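Local atomic coordinates of probable FAD-dependent oxidoreductase PA4991 (Pseudomonas aeruginosa PAO1, PDB entry 5EZ7), a protein that binds one FAD per monomer and probably acts as an FAD-dependent oxidoreductase of the DAO family, although its physiological substrate is unknown. Residues Thr33-Ser38 / Asp170-Gly175; Leu138-Phe143 / Leu300-Leu305; Ala223-Pro228 / Pro320-Leu325. All coordinates share one frame; numbering follows the deposited sequence.

How the contacts relate
Two sheets frame the three contacts. Contact 1 belongs to the six-stranded, mostly parallel Rossmann-type sheet that carries the FAD, whereas contact 2 borders the eight-stranded mixed sheet through loops and contact 3 lies where strand 224-236 of that sheet meets the end of strand 309-320 and the loop after it. Their centres lie about 46 Å apart for contacts 1 and 2, 40 Å for contacts 2 and 3, and 26 Å for contacts 1 and 3; none touches another. Along the chain contact 1 closes before contact 3 opens, while the segments of contact 2 alternate with those of both. The chain thus passes repeatedly between the two sheets, and sequence-distant pieces build each of them.

Contact 1: Thr33-Ser38 / Asp170-Gly175; sequences TVLVES and DSLLAG. With FAD (flavin-adenine dinucleotide), chain B.
Strands 33-37 and 172-174 form the parallel edge pair of the Rossmann-type sheet, and Glu37, at the end of the inner strand, is the acidic residue that receives the ribose of the FAD adenosine, as is usual in this fold. Odd-numbered residues of the inner strand do the pairing. Leu35 N donates to Ser171 O (2.9 Å). Leu35 O accepts from Leu173 N (2.8 Å). Glu37 repeats the pattern, its N bonded to Leu173 O and its O to Gly175 N (3.1 Å). Between the side chains, Leu173 CD2 lies 4.0 Å from Val36 CG2 and also reaches Val34 CG1, while on the other face Leu172 CD2 meets Leu35 CB.

Glu37 starts from the face that carries Leu35 and Leu172. With CG anti to the backbone N (chi1 163°) and a bend at chi2 (71°), its carboxylate turns from the edge strand to the cofactor, and OE2 takes a hydrogen bond from FAD O3B at 2.8 Å. OE1 receives FAD O2B, although the modelled 2.4 Å is doubtfully short. From the protein side, Gly15 N donates to OE2 and Ala39 N to OE1.

Leu35 packs on Leu20 and Asn23 of helix 17-28, whereas Val34 and Val36 touch Leu11 of strand 10-13; the backbone of Val34 bonds with Ile10 and Ile12, that of Val36 with Ile12 and Gly14.

Contact 2: Leu138-Phe143 / Leu300-Leu305; sequences LRDKGF and LPWIDL
Leu138 opens the first segment by pressing one methyl on the second: its CD2 lies 3.8 Å from Leu300 CD2 and also approaches the indole of Trp302 near the ring plane, at the edge formed by CZ2. Both leucines pack on Trp104 of strand 102-105 as well. Asp140 comes next and carries the heart of the contact. Its CB sits over the five-membered ring of Trp302, 3.4 Å from the centroid and only 6° off the ring normal, a CH-pi contact. With CG anti to the backbone N (chi1 -160°), the carboxylate carbon is placed 3.4 Å from Trp302 CG. The carboxylate plane is almost parallel to the indole, within 1°, so the acid lies flat over the root of the ring and Trp302 CB. Leu300 CA lies over the indole face opposite Asp140, and Trp302 NE1 is hydrogen-bonded to Ala137 O.

Asp140 also begins a type I turn that ends at Phe143, and its OD2 accepts from Gly142 N (2.8 Å), which makes an Asx turn and fixes how the carboxylate is rotated. This turn falls in the loop between strands 127-129 and 146-149, while Trp302 belongs to another type I turn, Leu300 to Ile303, between helix 285-299 and strand 309-320. Gly142 C then approaches Trp302 CZ3 obliquely at 3.9 Å. Phe143 finishes the walk: its CB is 4.2 Å from Trp302 CH2, and the centre of its own ring is covered by Leu138 CB.

Contact 3: Ala223-Pro228 / Pro320-Leu325; sequences AMQRRP and PAQSNL
Asn324 and Ala223 meet where strand 224-236 runs beside the end of strand 309-320, at one edge of the large mixed sheet. The register there is antiparallel: Met224 and Pro320 are a non-hydrogen-bonded pair, their CA atoms 4.6 Å apart and their side chains diverging. Just beyond this pair segment 320-325 leaves the sheet in a type I turn from Ala321 to Asn324, and the side chain of Asn324 ties that turn back to Ala223. From the backbone its CB points toward segment 223-228. CG, anti to the carbonyl carbon (chi1 -56°), comes within 4.1 Å of Ala223 O. At the fork OD1 lies 3.7 Å from Ala223 N, while ND2 gives a hydrogen bond to Ala223 O (3.0 Å) that lies nearly in the amide plane of Asn324. The same ND2 also donates to Ala321 O, with a more bent geometry, and so spans both the contact and its own turn.

Ala223 O is gripped twice, for Ala321 N donates to it too at 2.9 Å, from above the carbonyl plane and nearly straight along its N-H (172°). Beside this bond the methyls Ala223 CB and Ala321 CB touch at 3.9 Å. Two residues on from Ala223, Gln225 CG rests near Pro320 O; NE2 is held by Glu319 OE1, and the backbones of Gln225 and Glu319 are hydrogen-bonded as well. Pro320 itself packs on Trp343 and Phe332, strands 339-343 and 332-336 of the FAD-binding sheet. Within the turn, Ala321 O accepts from two donors of a single residue: Asn324 N at 3.1 Å and Asn324 ND2 at 2.8 Å.

Contact 1: Thr33-Ser38 / Asp170-Gly175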
loop_
_atom_site.group_PDB
_atom_site.type_symbol
_atom_site.label_atom_id
_atom_site.label_comp_id
_atom_site.label_asym_id
_atom_site.label_seq_id
_atom_site.Cartn_x
_atom_site.Cartn_y
_atom_site.Cartn_z
ATOM N N THR A 33 6.778 1.543 -20.593
ATOM C CA THR A 33 5.500 1.371 -19.902
ATOM C C THR A 33 4.603 2.594 -20.011
ATOM O O THR A 33 5.075 3.707 -20.245
ATOM C CB THR A 33 5.707 1.125 -18.398
ATOM O OG1 THR A 33 6.345 2.270 -17.792
ATOM C CG2 THR A 33 6.519 -0.082 -18.154
ATOM N N VAL A 34 3.305 2.363 -19.863
ATOM C CA VAL A 34 2.340 3.392 -19.526
ATOM C C VAL A 34 1.599 2.930 -18.274
ATOM O O VAL A 34 1.209 1.746 -18.194
ATOM C CB VAL A 34 1.338 3.592 -20.679
ATOM C CG1 VAL A 34 0.168 4.478 -20.271
ATOM C CG2 VAL A 34 2.046 4.221 -21.886
ATOM N N LEU A 35 1.385 3.846 -17.320
ATOM C CA LEU A 35 0.618 3.544 -16.111
ATOM C C LEU A 35 -0.562 4.477 -16.052
ATOM O O LEU A 35 -0.406 5.701 -16.000
ATOM C CB LEU A 35 1.470 3.694 -14.861
ATOM C CG LEU A 35 0.864 3.151 -13.554
ATOM C CD1 LEU A 35 1.931 2.968 -12.467
ATOM C CD2 LEU A 35 -0.256 4.031 -13.005
ATOM N N VAL A 36 -1.739 3.872 -15.989
ATOM C CA VAL A 36 -2.999 4.571 -16.125
ATOM C C VAL A 36 -3.653 4.583 -14.770
ATOM O O VAL A 36 -3.797 3.523 -14.162
ATOM C CB VAL A 36 -3.938 3.854 -17.135
ATOM C CG1 VAL A 36 -5.283 4.571 -17.222
ATOM C CG2 VAL A 36 -3.299 3.837 -18.511
ATOM N N GLU A 37 -4.033 5.773 -14.313
ATOM C CA GLU A 37 -4.714 5.987 -13.012
ATOM C C GLU A 37 -5.912 6.921 -13.221
ATOM O O GLU A 37 -5.801 7.937 -13.911
ATOM C CB GLU A 37 -3.724 6.579 -11.999
ATOM C CG GLU A 37 -4.366 7.216 -10.784
ATOM C CD GLU A 37 -4.964 6.161 -9.867
ATOM O OE1 GLU A 37 -6.202 6.227 -9.576
ATOM O OE2 GLU A 37 -4.144 5.295 -9.440
ATOM N N SER A 38 -7.047 6.556 -12.641
ATOM C CA SER A 38 -8.329 7.228 -12.884
ATOM C C SER A 38 -8.627 8.299 -11.813
ATOM O O SER A 38 -9.515 9.131 -11.987
ATOM C CB SER A 38 -9.465 6.179 -12.964
ATOM O OG SER A 38 -9.484 5.358 -11.786
ATOM N N ASP A 170 7.849 9.705 -17.566
ATOM C CA ASP A 170 6.761 10.093 -18.482
ATOM C C ASP A 170 5.697 9.015 -18.698
ATOM O O ASP A 170 4.755 9.225 -19.475
ATOM C CB ASP A 170 7.341 10.493 -19.844
ATOM C CG ASP A 170 8.260 9.426 -20.413
ATOM O OD1 ASP A 170 9.124 8.968 -19.618
ATOM O OD2 ASP A 170 8.151 9.060 -21.613
ATOM N N SER A 171 5.815 7.882 -18.010
ATOM C CA SER A 171 4.854 6.790 -18.186
ATOM C C SER A 171 3.454 7.098 -17.632
ATOM O O SER A 171 2.495 6.416 -17.985
ATOM C CB SER A 171 5.392 5.469 -17.583
ATOM O OG SER A 171 5.579 5.513 -16.178
ATOM N N LEU A 172 3.331 8.113 -16.777
ATOM C CA LEU A 172 2.098 8.320 -16.032
ATOM C C LEU A 172 0.971 8.971 -16.814
ATOM O O LEU A 172 1.130 10.074 -17.342
ATOM C CB LEU A 172 2.371 9.166 -14.812
ATOM C CG LEU A 172 3.313 8.589 -13.783
ATOM C CD1 LEU A 172 3.471 9.637 -12.680
ATOM C CD2 LEU A 172 2.800 7.268 -13.251
ATOM N N LEU A 173 -0.193 8.325 -16.806
ATOM C CA LEU A 173 -1.337 8.811 -17.530
ATOM C C LEU A 173 -2.612 8.817 -16.678
ATOM O O LEU A 173 -3.090 7.769 -16.227
ATOM C CB LEU A 173 -1.552 7.952 -18.769
ATOM C CG LEU A 173 -2.812 8.265 -19.581
ATOM C CD1 LEU A 173 -2.841 9.667 -20.170
ATOM C CD2 LEU A 173 -2.909 7.232 -20.670
ATOM N N ALA A 174 -3.175 10.010 -16.506
ATOM C CA ALA A 174 -4.554 10.160 -16.063
ATOM C C ALA A 174 -5.512 9.691 -17.150
ATOM O O ALA A 174 -5.587 10.304 -18.195
ATOM C CB ALA A 174 -4.865 11.625 -15.691
ATOM N N GLY A 175 -6.263 8.641 -16.863
ATOM C CA GLY A 175 -7.327 8.172 -17.734
ATOM C C GLY A 175 -8.492 7.614 -16.945
ATOM O O GLY A 175 -8.311 6.842 -16.019
HETATM P PA FAD B . -4.523 0.554 -4.143
HETATM O O1A FAD B . -3.581 1.315 -3.269
HETATM O O2A FAD B . -5.982 0.457 -3.794
HETATM O O5B FAD B . -4.360 1.149 -5.605
HETATM C C5B FAD B . -5.256 0.844 -6.655
HETATM C C4B FAD B . -5.220 2.036 -7.588
HETATM O O4B FAD B . -5.955 1.724 -8.783
HETATM C C3B FAD B . -5.846 3.276 -6.942
HETATM O O3B FAD B . -4.931 4.374 -6.951
HETATM C C2B FAD B . -7.071 3.534 -7.799
HETATM O O2B FAD B . -7.421 4.908 -7.944
HETATM C C1B FAD B . -6.694 2.877 -9.129
HETATM N N9A FAD B . -7.857 2.459 -9.921
HETATM C C8A FAD B . -8.955 1.834 -9.463
HETATM N N7A FAD B . -9.814 1.615 -10.474
HETATM C C5A FAD B . -9.262 2.092 -11.596
HETATM C C6A FAD B . -9.666 2.177 -13.006
HETATM N N6A FAD B . -10.851 1.667 -13.373
HETATM N N1A FAD B . -8.821 2.744 -13.882
HETATM C C2A FAD B . -7.634 3.243 -13.489
HETATM N N3A FAD B . -7.201 3.206 -12.211
HETATM C C4A FAD B . -7.968 2.653 -11.239
HETATM N N1 FAD B . -0.029 -3.338 4.318
HETATM C C2 FAD B . 1.172 -3.401 4.930
HETATM O O2 FAD B . 2.079 -4.098 4.416
HETATM N N3 FAD B . 1.432 -2.741 6.072
HETATM C C4 FAD B . 0.522 -1.986 6.681
HETATM O O4 FAD B . 0.790 -1.373 7.734
HETATM C C4X FAD B . -0.809 -1.867 6.075
HETATM N N5 FAD B . -1.771 -1.119 6.647
HETATM C C5X FAD B . -2.984 -1.007 6.076
HETATM C C6 FAD B . -3.943 -0.212 6.690
HETATM C C7 FAD B . -5.199 -0.067 6.135
HETATM C C7M FAD B . -6.211 0.811 6.807
HETATM C C8 FAD B . -5.516 -0.750 4.855
HETATM C C8M FAD B . -6.869 -0.621 4.189
HETATM C C9 FAD B . -4.562 -1.550 4.253
HETATM C C9A FAD B . -3.295 -1.716 4.808
HETATM N N10 FAD B . -2.289 -2.524 4.207
HETATM C C10 FAD B . -1.031 -2.604 4.815
HETATM C "C1'" FAD B . -2.513 -3.223 2.952
HETATM C "C2'" FAD B . -2.138 -2.285 1.818
HETATM O "O2'" FAD B . -2.645 -0.962 2.039
HETATM C "C3'" FAD B . -2.623 -2.829 0.482
HETATM O "O3'" FAD B . -2.313 -4.236 0.416
HETATM C "C4'" FAD B . -1.946 -2.106 -0.680
HETATM O "O4'" FAD B . -1.795 -0.710 -0.418
HETATM C "C5'" FAD B . -2.737 -2.257 -1.964
HETATM O "O5'" FAD B . -1.981 -1.699 -3.048
HETATM P P FAD B . -2.647 -1.632 -4.498
HETATM O O1P FAD B . -1.797 -0.743 -5.368
HETATM O O2P FAD B . -2.914 -3.038 -4.899
HETATM O O3P FAD B . -4.089 -0.994 -4.204
#

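Contact 2: Leu138-Phe143 / Leu300-Leu305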
loop_
_atom_site.group_PDB
_atom_site.type_symbol
_atom_site.label_atom_id
_atom_site.label_comp_id
_atom_site.label_asym_id
_atom_site.label_seq_id
_atom_site.Cartn_x
_atom_site.Cartn_y
_atom_site.Cartn_z
ATOM N N LEU A 138 6.533 5.406 25.279
ATOM C CA LEU A 138 6.653 4.408 26.340
ATOM C C LEU A 138 7.814 4.661 27.333
ATOM O O LEU A 138 8.151 3.778 28.129
ATOM C CB LEU A 138 6.839 3.041 25.679
ATOM C CG LEU A 138 5.773 2.568 24.715
ATOM C CD1 LEU A 138 6.190 1.233 24.172
ATOM C CD2 LEU A 138 4.435 2.429 25.410
ATOM N N ARG A 139 8.419 5.850 27.280
ATOM C CA ARG A 139 9.516 6.187 28.189
ATOM C C ARG A 139 9.073 6.490 29.594
ATOM O O ARG A 139 9.870 6.389 30.495
ATOM C CB ARG A 139 10.386 7.324 27.645
ATOM C CG ARG A 139 11.537 6.814 26.789
ATOM C CD ARG A 139 12.123 7.891 25.891
ATOM N NE ARG A 139 12.730 7.305 24.693
ATOM C CZ ARG A 139 13.075 7.973 23.596
ATOM N NH1 ARG A 139 12.879 9.282 23.492
ATOM N NH2 ARG A 139 13.617 7.318 22.575
ATOM N N ASP A 140 7.808 6.833 29.777
ATOM C CA ASP A 140 7.224 7.133 31.087
ATOM C C ASP A 140 7.496 6.067 32.161
ATOM O O ASP A 140 7.619 4.877 31.851
ATOM C CB ASP A 140 5.700 7.324 30.945
ATOM C CG ASP A 140 5.090 8.087 32.118
ATOM O OD1 ASP A 140 5.169 9.339 32.091
ATOM O OD2 ASP A 140 4.561 7.436 33.050
ATOM N N LYS A 141 7.559 6.503 33.417
ATOM C CA LYS A 141 7.803 5.614 34.568
ATOM C C LYS A 141 6.617 4.689 34.857
ATOM O O LYS A 141 6.787 3.606 35.428
ATOM C CB LYS A 141 8.100 6.437 35.829
ATOM C CG LYS A 141 9.186 7.487 35.652
ATOM C CD LYS A 141 9.868 7.849 36.962
ATOM C CE LYS A 141 10.922 6.816 37.360
ATOM N NZ LYS A 141 12.119 6.809 36.472
ATOM N N GLY A 142 5.414 5.152 34.496
ATOM C CA GLY A 142 4.189 4.346 34.490
ATOM C C GLY A 142 4.171 3.203 33.482
ATOM O O GLY A 142 3.327 2.313 33.585
ATOM N N PHE A 143 5.077 3.212 32.501
ATOM C CA PHE A 143 5.178 2.086 31.600
ATOM C C PHE A 143 5.615 0.837 32.318
ATOM O O PHE A 143 6.767 0.723 32.734
ATOM C CB PHE A 143 6.154 2.303 30.458
ATOM C CG PHE A 143 6.196 1.140 29.505
ATOM C CD1 PHE A 143 5.000 0.630 28.951
ATOM C CD2 PHE A 143 7.394 0.532 29.167
ATOM C CE1 PHE A 143 5.012 -0.445 28.079
ATOM C CE2 PHE A 143 7.410 -0.537 28.274
ATOM C CZ PHE A 143 6.218 -1.025 27.733
ATOM N N LEU A 300 -1.935 4.077 27.460
ATOM C CA LEU A 300 -1.044 5.244 27.441
ATOM C C LEU A 300 -1.624 6.400 28.294
ATOM O O LEU A 300 -1.769 7.515 27.849
ATOM C CB LEU A 300 -0.853 5.698 25.996
ATOM C CG LEU A 300 -0.126 4.688 25.100
ATOM C CD1 LEU A 300 -0.323 5.000 23.629
ATOM C CD2 LEU A 300 1.349 4.643 25.416
ATOM N N PRO A 301 -1.956 6.136 29.548
ATOM C CA PRO A 301 -2.563 7.197 30.383
ATOM C C PRO A 301 -1.721 8.489 30.619
ATOM O O PRO A 301 -2.274 9.510 30.964
ATOM C CB PRO A 301 -2.791 6.497 31.714
ATOM C CG PRO A 301 -1.817 5.355 31.720
ATOM C CD PRO A 301 -1.634 4.924 30.320
ATOM N N TRP A 302 -0.411 8.433 30.404
ATOM C CA TRP A 302 0.486 9.573 30.628
ATOM C C TRP A 302 0.419 10.613 29.501
ATOM O O TRP A 302 1.056 11.644 29.608
ATOM C CB TRP A 302 1.944 9.104 30.872
ATOM C CG TRP A 302 2.440 8.059 29.917
ATOM C CD1 TRP A 302 3.094 8.268 28.721
ATOM C CD2 TRP A 302 2.277 6.643 30.032
ATOM N NE1 TRP A 302 3.368 7.069 28.116
ATOM C CE2 TRP A 302 2.886 6.054 28.895
ATOM C CE3 TRP A 302 1.694 5.812 30.992
ATOM C CZ2 TRP A 302 2.923 4.669 28.690
ATOM C CZ3 TRP A 302 1.717 4.421 30.777
ATOM C CH2 TRP A 302 2.326 3.868 29.638
ATOM N N ILE A 303 -0.306 10.319 28.420
ATOM C CA ILE A 303 -0.553 11.259 27.318
ATOM C C ILE A 303 -1.973 11.861 27.386
ATOM O O ILE A 303 -2.954 11.174 27.088
ATOM C CB ILE A 303 -0.382 10.540 25.944
ATOM C CG1 ILE A 303 1.004 9.881 25.795
ATOM C CG2 ILE A 303 -0.562 11.519 24.777
ATOM C CD1 ILE A 303 2.194 10.819 25.825
ATOM N N ASP A 304 -2.062 13.146 27.775
ATOM C CA ASP A 304 -3.354 13.885 27.892
ATOM C C ASP A 304 -3.999 14.115 26.511
ATOM O O ASP A 304 -3.495 14.891 25.703
ATOM C CB ASP A 304 -3.173 15.240 28.605
ATOM C CG ASP A 304 -4.522 15.892 29.067
ATOM O OD1 ASP A 304 -5.634 15.452 28.682
ATOM O OD2 ASP A 304 -4.466 16.874 29.845
ATOM N N LEU A 305 -5.117 13.439 26.290
ATOM C CA LEU A 305 -5.888 13.553 25.071
ATOM C C LEU A 305 -7.097 14.506 25.191
ATOM O O LEU A 305 -7.872 14.636 24.250
ATOM C CB LEU A 305 -6.328 12.144 24.612
ATOM C CG LEU A 305 -5.138 11.190 24.295
ATOM C CD1 LEU A 305 -5.630 9.793 23.944
ATOM C CD2 LEU A 305 -4.209 11.697 23.179
#

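Contact 3: Ala223-Pro228 / Pro320-Leu325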
loop_
_atom_site.group_PDB
_atom_site.type_symbol
_atom_site.label_atom_id
_atom_site.label_comp_id
_atom_site.label_asym_id
_atom_site.label_seq_id
_atom_site.Cartn_x
_atom_site.Cartn_y
_atom_site.Cartn_z
ATOM N N ALA A 223 -11.931 -13.817 -8.693
ATOM C CA ALA A 223 -12.940 -13.132 -7.881
ATOM C C ALA A 223 -12.238 -12.372 -6.770
ATOM O O ALA A 223 -11.150 -12.749 -6.361
ATOM C CB ALA A 223 -13.960 -14.104 -7.321
ATOM N N MET A 224 -12.884 -11.318 -6.283
ATOM C CA MET A 224 -12.309 -10.407 -5.326
ATOM C C MET A 224 -13.178 -10.398 -4.103
ATOM O O MET A 224 -14.399 -10.579 -4.235
ATOM C CB MET A 224 -12.306 -8.999 -5.919
ATOM C CG MET A 224 -11.446 -8.011 -5.139
ATOM S SD MET A 224 -11.425 -6.410 -5.963
ATOM C CE MET A 224 -13.043 -5.805 -5.448
ATOM N N GLN A 225 -12.571 -10.169 -2.931
ATOM C CA GLN A 225 -13.340 -9.890 -1.707
ATOM C C GLN A 225 -12.934 -8.522 -1.163
ATOM O O GLN A 225 -11.879 -8.004 -1.487
ATOM C CB GLN A 225 -13.178 -10.976 -0.617
ATOM C CG GLN A 225 -11.740 -11.140 -0.084
ATOM C CD GLN A 225 -11.607 -12.131 1.073
ATOM O OE1 GLN A 225 -12.562 -12.728 1.457
ATOM N NE2 GLN A 225 -10.419 -12.268 1.640
ATOM N N ARG A 226 -13.796 -7.963 -0.331
ATOM C CA ARG A 226 -13.625 -6.649 0.285
ATOM C C ARG A 226 -13.742 -6.848 1.794
ATOM O O ARG A 226 -14.742 -7.331 2.256
ATOM C CB ARG A 226 -14.714 -5.702 -0.221
ATOM C CG ARG A 226 -14.503 -5.156 -1.635
ATOM C CD ARG A 226 -15.563 -4.124 -2.005
ATOM N NE ARG A 226 -15.994 -4.322 -3.375
ATOM C CZ ARG A 226 -15.791 -3.503 -4.402
ATOM N NH1 ARG A 226 -15.192 -2.342 -4.244
ATOM N NH2 ARG A 226 -16.210 -3.857 -5.618
ATOM N N ARG A 227 -12.698 -6.550 2.549
ATOM C CA ARG A 227 -12.754 -6.742 3.989
ATOM C C ARG A 227 -12.596 -5.391 4.618
ATOM O O ARG A 227 -11.495 -4.838 4.630
ATOM C CB ARG A 227 -11.683 -7.681 4.463
ATOM C CG ARG A 227 -11.998 -9.110 4.063
ATOM C CD ARG A 227 -10.738 -9.958 4.095
ATOM N NE ARG A 227 -10.240 -10.082 5.461
ATOM C CZ ARG A 227 -8.996 -9.846 5.890
ATOM N NH1 ARG A 227 -8.716 -10.002 7.187
ATOM N NH2 ARG A 227 -8.032 -9.478 5.075
ATOM N N PRO A 228 -13.707 -4.836 5.118
ATOM C CA PRO A 228 -13.624 -3.460 5.600
ATOM C C PRO A 228 -12.784 -3.306 6.900
ATOM O O PRO A 228 -12.564 -4.265 7.637
ATOM C CB PRO A 228 -15.094 -3.093 5.793
ATOM C CG PRO A 228 -15.724 -4.393 6.210
ATOM C CD PRO A 228 -15.006 -5.463 5.446
ATOM N N PRO A 320 -7.724 -11.022 -3.267
ATOM C CA PRO A 320 -8.285 -12.181 -3.941
ATOM C C PRO A 320 -9.272 -12.922 -3.045
ATOM O O PRO A 320 -9.055 -13.048 -1.822
ATOM C CB PRO A 320 -7.068 -13.052 -4.218
ATOM C CG PRO A 320 -6.091 -12.683 -3.153
ATOM C CD PRO A 320 -6.294 -11.207 -2.961
ATOM N N ALA A 321 -10.374 -13.365 -3.646
ATOM C CA ALA A 321 -11.326 -14.208 -2.907
ATOM C C ALA A 321 -10.632 -15.496 -2.518
ATOM O O ALA A 321 -9.755 -15.983 -3.255
ATOM C CB ALA A 321 -12.545 -14.525 -3.763
ATOM N N GLN A 322 -11.051 -16.067 -1.399
ATOM C CA GLN A 322 -10.568 -17.374 -0.961
ATOM C C GLN A 322 -10.870 -18.489 -1.941
ATOM O O GLN A 322 -10.284 -19.567 -1.845
ATOM C CB GLN A 322 -11.163 -17.784 0.405
ATOM C CG GLN A 322 -10.933 -16.790 1.565
ATOM C CD GLN A 322 -9.471 -16.370 1.793
ATOM O OE1 GLN A 322 -8.538 -17.148 1.669
ATOM N NE2 GLN A 322 -9.291 -15.133 2.148
ATOM N N SER A 323 -11.795 -18.261 -2.864
ATOM C CA SER A 323 -12.083 -19.246 -3.909
ATOM C C SER A 323 -10.951 -19.399 -4.989
ATOM O O SER A 323 -10.953 -20.376 -5.720
ATOM C CB SER A 323 -13.438 -18.931 -4.542
ATOM O OG SER A 323 -13.345 -17.767 -5.338
ATOM N N ASN A 324 -9.991 -18.472 -5.040
ATOM C CA ASN A 324 -8.781 -18.605 -5.888
ATOM C C ASN A 324 -7.670 -19.509 -5.328
ATOM O O ASN A 324 -7.579 -19.724 -4.134
ATOM C CB ASN A 324 -8.121 -17.227 -6.136
ATOM C CG ASN A 324 -9.067 -16.241 -6.742
ATOM O OD1 ASN A 324 -9.474 -16.400 -7.877
ATOM N ND2 ASN A 324 -9.473 -15.255 -5.980
ATOM N N LEU A 325 -6.775 -19.956 -6.211
ATOM C CA LEU A 325 -5.559 -20.675 -5.814
ATOM C C LEU A 325 -4.513 -19.714 -5.217
ATOM O O LEU A 325 -3.766 -19.111 -5.952
ATOM C CB LEU A 325 -5.011 -21.465 -7.018
ATOM C CG LEU A 325 -3.886 -22.482 -6.819
ATOM C CD1 LEU A 325 -4.165 -23.390 -5.644
ATOM C CD2 LEU A 325 -3.687 -23.343 -8.062
#